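Local atomic coordinates of chemotaxis operon protein (CheX) (Borrelia burgdorferi, PDB entry 3HZH), a protein that probably dephosphorylates phosphorylated CheY response regulators, as other CheX phosphatases do, and so helps to end chemotaxis signals. Residues B[108-113]-B[127-132]; B[79-84]-B[99-104]. One frame throughout, in Å; residues are numbered along the deposited sequence.

Contact 1: residues B[108-113]-B[127-132]; sequences VGNIIA and FDITPP
I129 lies against the N110 and A113 flank of the helix with two of its branches. Its CG1 sits between the backbone N and the carbonyl carbon (chi1 64°), and with chi2 extended at 178° the CD1 methyl is carried to N110: it touches the side-chain amide and stands 4.1 Å from the backbone O of N110. The other branch, CG2, serves A113, at 4.1 Å from its CB and 3.9 Å from its carbonyl O. The side chains of N110 and I129 cross at about a right angle. The sequence leading to N110 fits the Glu-x-x-Asn motif of CheC-like phosphatases, here on helix 97-118 beside strand 127-135, the outermost of the antiparallel sheet within this chain. With CG anti to the backbone N (chi1 174°), the N110 side chain reaches I129 CD1; it also lies about 4 Å from a bound magnesium ion and packs on a modified side chain of the chain of another protein in the assembly, consistent with a place in the phosphatase site. P132 directs its CB toward the helix, and its CA is 6.5 Å from the CA of N110. V58 of the neighbouring strand touches A113, I129 and P132 alike.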
loop_
_atom_site.group_PDB
_atom_site.type_symbol
_atom_site.label_atom_id
_atom_site.label_comp_id
_atom_site.label_asym_id
_atom_site.label_seq_id
_atom_site.Cartn_x
_atom_site.Cartn_y
_atom_site.Cartn_z
ATOM N N VAL B 108 -5.461 -1.793 1.377
ATOM C CA VAL B 108 -6.267 -1.904 0.164
ATOM C C VAL B 108 -6.682 -0.478 -0.217
ATOM O O VAL B 108 -6.636 -0.101 -1.388
ATOM C CB VAL B 108 -7.553 -2.754 0.377
ATOM C CG1 VAL B 108 -8.473 -2.617 -0.834
ATOM C CG2 VAL B 108 -7.189 -4.243 0.577
ATOM N N GLY B 109 -7.078 0.306 0.783
ATOM C CA GLY B 109 -7.494 1.683 0.547
ATOM C C GLY B 109 -6.355 2.501 -0.035
ATOM O O GLY B 109 -6.530 3.247 -1.003
ATOM N N ASN B 110 -5.182 2.348 0.570
ATOM C CA ASN B 110 -3.975 3.031 0.135
ATOM C C ASN B 110 -3.644 2.715 -1.329
ATOM O O ASN B 110 -3.241 3.600 -2.101
ATOM C CB ASN B 110 -2.801 2.609 1.027
ATOM C CG ASN B 110 -1.482 3.166 0.540
ATOM O OD1 ASN B 110 -0.500 2.421 0.416
ATOM N ND2 ASN B 110 -1.433 4.461 0.284
ATOM N N ILE B 111 -3.820 1.458 -1.717
ATOM C CA ILE B 111 -3.504 1.068 -3.084
ATOM C C ILE B 111 -4.529 1.599 -4.078
ATOM O O ILE B 111 -4.158 2.047 -5.165
ATOM C CB ILE B 111 -3.335 -0.468 -3.178
ATOM C CG1 ILE B 111 -2.189 -0.884 -2.238
ATOM C CG2 ILE B 111 -3.015 -0.890 -4.619
ATOM C CD1 ILE B 111 -2.017 -2.388 -2.062
ATOM N N ILE B 112 -5.811 1.566 -3.714
ATOM C CA ILE B 112 -6.845 2.097 -4.599
ATOM C C ILE B 112 -6.573 3.594 -4.784
ATOM O O ILE B 112 -6.472 4.079 -5.907
ATOM C CB ILE B 112 -8.262 1.923 -4.003
ATOM C CG1 ILE B 112 -8.639 0.433 -3.971
ATOM C CG2 ILE B 112 -9.268 2.736 -4.808
ATOM C CD1 ILE B 112 -9.993 0.134 -3.300
ATOM N N ALA B 113 -6.424 4.306 -3.671
ATOM C CA ALA B 113 -6.167 5.745 -3.702
ATOM C C ALA B 113 -4.897 6.128 -4.455
ATOM O O ALA B 113 -4.888 7.113 -5.192
ATOM C CB ALA B 113 -6.103 6.297 -2.286
ATOM N N PHE B 127 -1.783 15.600 -7.234
ATOM C CA PHE B 127 -2.834 14.979 -6.449
ATOM C C PHE B 127 -2.155 14.090 -5.426
ATOM O O PHE B 127 -1.519 13.103 -5.787
ATOM C CB PHE B 127 -3.751 14.154 -7.355
ATOM C CG PHE B 127 -4.104 14.844 -8.652
ATOM C CD1 PHE B 127 -3.313 14.672 -9.785
ATOM C CD2 PHE B 127 -5.210 15.691 -8.733
ATOM C CE1 PHE B 127 -3.615 15.333 -10.986
ATOM C CE2 PHE B 127 -5.517 16.357 -9.927
ATOM C CZ PHE B 127 -4.717 16.173 -11.052
ATOM N N ASP B 128 -2.277 14.449 -4.152
ATOM C CA ASP B 128 -1.643 13.672 -3.093
ATOM C C ASP B 128 -2.665 12.918 -2.253
ATOM O O ASP B 128 -3.865 13.185 -2.329
ATOM C CB ASP B 128 -0.826 14.590 -2.173
ATOM C CG ASP B 128 0.108 15.512 -2.937
ATOM O OD1 ASP B 128 0.806 15.030 -3.854
ATOM O OD2 ASP B 128 0.159 16.716 -2.609
ATOM N N ILE B 129 -2.183 11.966 -1.459
ATOM C CA ILE B 129 -3.047 11.204 -0.568
ATOM C C ILE B 129 -2.413 11.188 0.821
ATOM O O ILE B 129 -1.235 11.478 0.974
ATOM C CB ILE B 129 -3.258 9.743 -1.056
ATOM C CG1 ILE B 129 -1.935 8.977 -1.057
ATOM C CG2 ILE B 129 -3.849 9.747 -2.467
ATOM C CD1 ILE B 129 -2.096 7.514 -1.485
ATOM N N THR B 130 -3.196 10.853 1.835
ATOM C CA THR B 130 -2.675 10.821 3.197
ATOM C C THR B 130 -2.548 9.389 3.690
ATOM O O THR B 130 -2.998 8.453 3.030
ATOM C CB THR B 130 -3.634 11.506 4.180
ATOM O OG1 THR B 130 -4.760 10.647 4.405
ATOM C CG2 THR B 130 -4.133 12.831 3.619
ATOM N N PRO B 131 -1.879 9.194 4.836
ATOM C CA PRO B 131 -1.756 7.841 5.377
ATOM C C PRO B 131 -3.207 7.466 5.684
ATOM O O PRO B 131 -4.037 8.344 5.954
ATOM C CB PRO B 131 -0.916 8.058 6.636
ATOM C CG PRO B 131 -0.023 9.224 6.205
ATOM C CD PRO B 131 -1.117 10.138 5.669
ATOM N N PRO B 132 -3.542 6.170 5.653
ATOM C CA PRO B 132 -4.924 5.780 5.920
ATOM C C PRO B 132 -5.371 5.728 7.369
ATOM O O PRO B 132 -4.562 5.646 8.293
ATOM C CB PRO B 132 -4.999 4.412 5.255
ATOM C CG PRO B 132 -3.663 3.833 5.682
ATOM C CD PRO B 132 -2.724 4.987 5.328
#

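Contact 2: residues B[79-84]-B[99-104]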
loop_
_atom_site.group_PDB
_atom_site.type_symbol
_atom_site.label_atom_id
_atom_site.label_comp_id
_atom_site.label_asym_id
_atom_site.label_seq_id
_atom_site.Cartn_x
_atom_site.Cartn_y
_atom_site.Cartn_z
ATOM N N PHE B 79 -13.659 -11.648 5.903
ATOM C CA PHE B 79 -13.587 -12.419 4.663
ATOM C C PHE B 79 -12.450 -11.874 3.800
ATOM O O PHE B 79 -11.585 -12.624 3.357
ATOM C CB PHE B 79 -14.902 -12.297 3.889
ATOM C CG PHE B 79 -14.924 -13.057 2.593
ATOM C CD1 PHE B 79 -15.241 -14.409 2.566
ATOM C CD2 PHE B 79 -14.634 -12.414 1.394
ATOM C CE1 PHE B 79 -15.274 -15.111 1.364
ATOM C CE2 PHE B 79 -14.661 -13.111 0.183
ATOM C CZ PHE B 79 -14.984 -14.461 0.170
ATOM N N VAL B 80 -12.471 -10.562 3.554
ATOM C CA VAL B 80 -11.432 -9.910 2.748
ATOM C C VAL B 80 -10.036 -10.079 3.348
ATOM O O VAL B 80 -9.092 -10.433 2.640
ATOM C CB VAL B 80 -11.705 -8.394 2.584
ATOM C CG1 VAL B 80 -10.560 -7.742 1.812
ATOM C CG2 VAL B 80 -13.034 -8.178 1.857
ATOM N N ALA B 81 -9.894 -9.814 4.643
ATOM C CA ALA B 81 -8.587 -9.971 5.277
ATOM C C ALA B 81 -8.123 -11.429 5.154
ATOM O O ALA B 81 -6.942 -11.687 4.913
ATOM C CB ALA B 81 -8.654 -9.555 6.741
ATOM N N SER B 82 -9.058 -12.369 5.304
ATOM C CA SER B 82 -8.749 -13.794 5.201
ATOM C C SER B 82 -8.219 -14.165 3.821
ATOM O O SER B 82 -7.217 -14.863 3.696
ATOM C CB SER B 82 -9.988 -14.643 5.513
ATOM O OG SER B 82 -10.349 -14.550 6.882
ATOM N N LYS B 83 -8.894 -13.697 2.783
ATOM C CA LYS B 83 -8.473 -13.984 1.420
ATOM C C LYS B 83 -7.105 -13.382 1.092
ATOM O O LYS B 83 -6.285 -14.033 0.448
ATOM C CB LYS B 83 -9.517 -13.454 0.425
ATOM C CG LYS B 83 -10.873 -14.135 0.509
ATOM C CD LYS B 83 -10.779 -15.589 0.073
ATOM C CE LYS B 83 -12.141 -16.266 0.088
ATOM N NZ LYS B 83 -12.082 -17.641 -0.497
ATOM N N LEU B 84 -6.862 -12.149 1.541
ATOM C CA LEU B 84 -5.603 -11.467 1.256
ATOM C C LEU B 84 -4.370 -11.979 2.009
ATOM O O LEU B 84 -3.232 -11.839 1.545
ATOM C CB LEU B 84 -5.735 -9.958 1.450
ATOM C CG LEU B 84 -6.818 -9.308 0.583
ATOM C CD1 LEU B 84 -6.669 -7.796 0.622
ATOM C CD2 LEU B 84 -6.696 -9.796 -0.845
ATOM N N GLU B 99 -5.701 -6.491 14.446
ATOM C CA GLU B 99 -4.534 -5.731 14.026
ATOM C C GLU B 99 -4.284 -5.968 12.540
ATOM O O GLU B 99 -4.131 -5.023 11.767
ATOM C CB GLU B 99 -3.308 -6.182 14.825
ATOM C CG GLU B 99 -2.302 -5.091 15.186
ATOM C CD GLU B 99 -0.904 -5.345 14.632
ATOM O OE1 GLU B 99 -0.506 -6.524 14.511
ATOM O OE2 GLU B 99 -0.187 -4.359 14.349
HETATM N N MSE B 100 -4.248 -7.233 12.136
HETATM C CA MSE B 100 -3.996 -7.541 10.740
HETATM C C MSE B 100 -5.179 -7.149 9.861
HETATM O O MSE B 100 -4.976 -6.729 8.729
HETATM C CB MSE B 100 -3.652 -9.024 10.555
HETATM C CG MSE B 100 -3.135 -9.369 9.153
HETATM SE SE MSE B 100 -1.587 -8.493 8.704
HETATM C CE MSE B 100 -0.497 -9.061 10.030
ATOM N N VAL B 101 -6.405 -7.279 10.375
ATOM C CA VAL B 101 -7.593 -6.898 9.601
ATOM C C VAL B 101 -7.495 -5.419 9.222
ATOM O O VAL B 101 -7.628 -5.054 8.049
ATOM C CB VAL B 101 -8.908 -7.127 10.401
ATOM C CG1 VAL B 101 -10.072 -6.417 9.719
ATOM C CG2 VAL B 101 -9.217 -8.615 10.475
ATOM N N ALA B 102 -7.252 -4.580 10.227
ATOM C CA ALA B 102 -7.119 -3.143 10.026
ATOM C C ALA B 102 -6.003 -2.820 9.038
ATOM O O ALA B 102 -6.213 -2.094 8.067
ATOM C CB ALA B 102 -6.838 -2.447 11.358
ATOM N N ALA B 103 -4.821 -3.372 9.287
ATOM C CA ALA B 103 -3.656 -3.130 8.431
ATOM C C ALA B 103 -3.850 -3.574 6.989
ATOM O O ALA B 103 -3.307 -2.959 6.064
ATOM C CB ALA B 103 -2.433 -3.816 9.018
ATOM N N THR B 104 -4.606 -4.652 6.799
ATOM C CA THR B 104 -4.860 -5.167 5.465
ATOM C C THR B 104 -5.857 -4.293 4.712
ATOM O O THR B 104 -5.614 -3.910 3.570
ATOM C CB THR B 104 -5.408 -6.619 5.503
ATOM O OG1 THR B 104 -4.487 -7.472 6.204
ATOM C CG2 THR B 104 -5.583 -7.153 4.080
#
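A81 and V101 mark the closest backbone approach of two helices that cross almost perpendicularly, at 85° with axes 9.3 Å apart: their CA atoms are 5.4 Å apart, and A81 CB lies 3.9 Å from V101 CG2. One turn on, T104 meets L84. With OG1 at chi1 -57°, beside the backbone N, T104 CG2 is left anti to that N and points its methyl at L84, 3.7 Å from CD1 and nearly as close to CB. T104 OG1 bonds back to M100 O at 2.7 Å, while T104 N reaches the same oxygen from the opposite face of its plane. N85, whose ND2 also bonds A81 O, is a further partner of OG1. A81 and T104 form the tight part of the contact, each burying 58 Å² where helix 74-85 crosses helix 97-118. Away from this patch the helices diverge. K83 and E99 are exposed, K83 laying its CG over one face of the F79 ring near the rim. E99, M100, A103 and T104 also meet the chain of another protein, which packs an aromatic side chain on T104 and donates a hydrogen bond to A103 O. What joins the two segments is methyl and CH packing without directional bonds; the threonine divides its chemistry, its hydroxyl engaged by M100 O and N85 while its methyl makes the apolar contact with L84.

Overall arrangement
Both contacts are buried and both use helix 97-118, whose earlier turns cross helix 74-85 in contact 2 and whose later turns lie beside strand 127-135 in contact 1. Their centres are about 17 Å apart, yet they meet through an apolar pair: V108 CG2 stands 3.6 Å from L84 CD1. Contact 1 is nearer the chain centre, about 9 Å against 13 Å, and sets a helix against a strand outermost within this chain; contact 2 is helix on helix. Packing dominates each, and both reach the partner protein. Of the two, only contact 1 carries an amide near the magnesium; T104 of contact 2 is about 13 Å from the metal, its hydroxyl bonded to M100 O and N85.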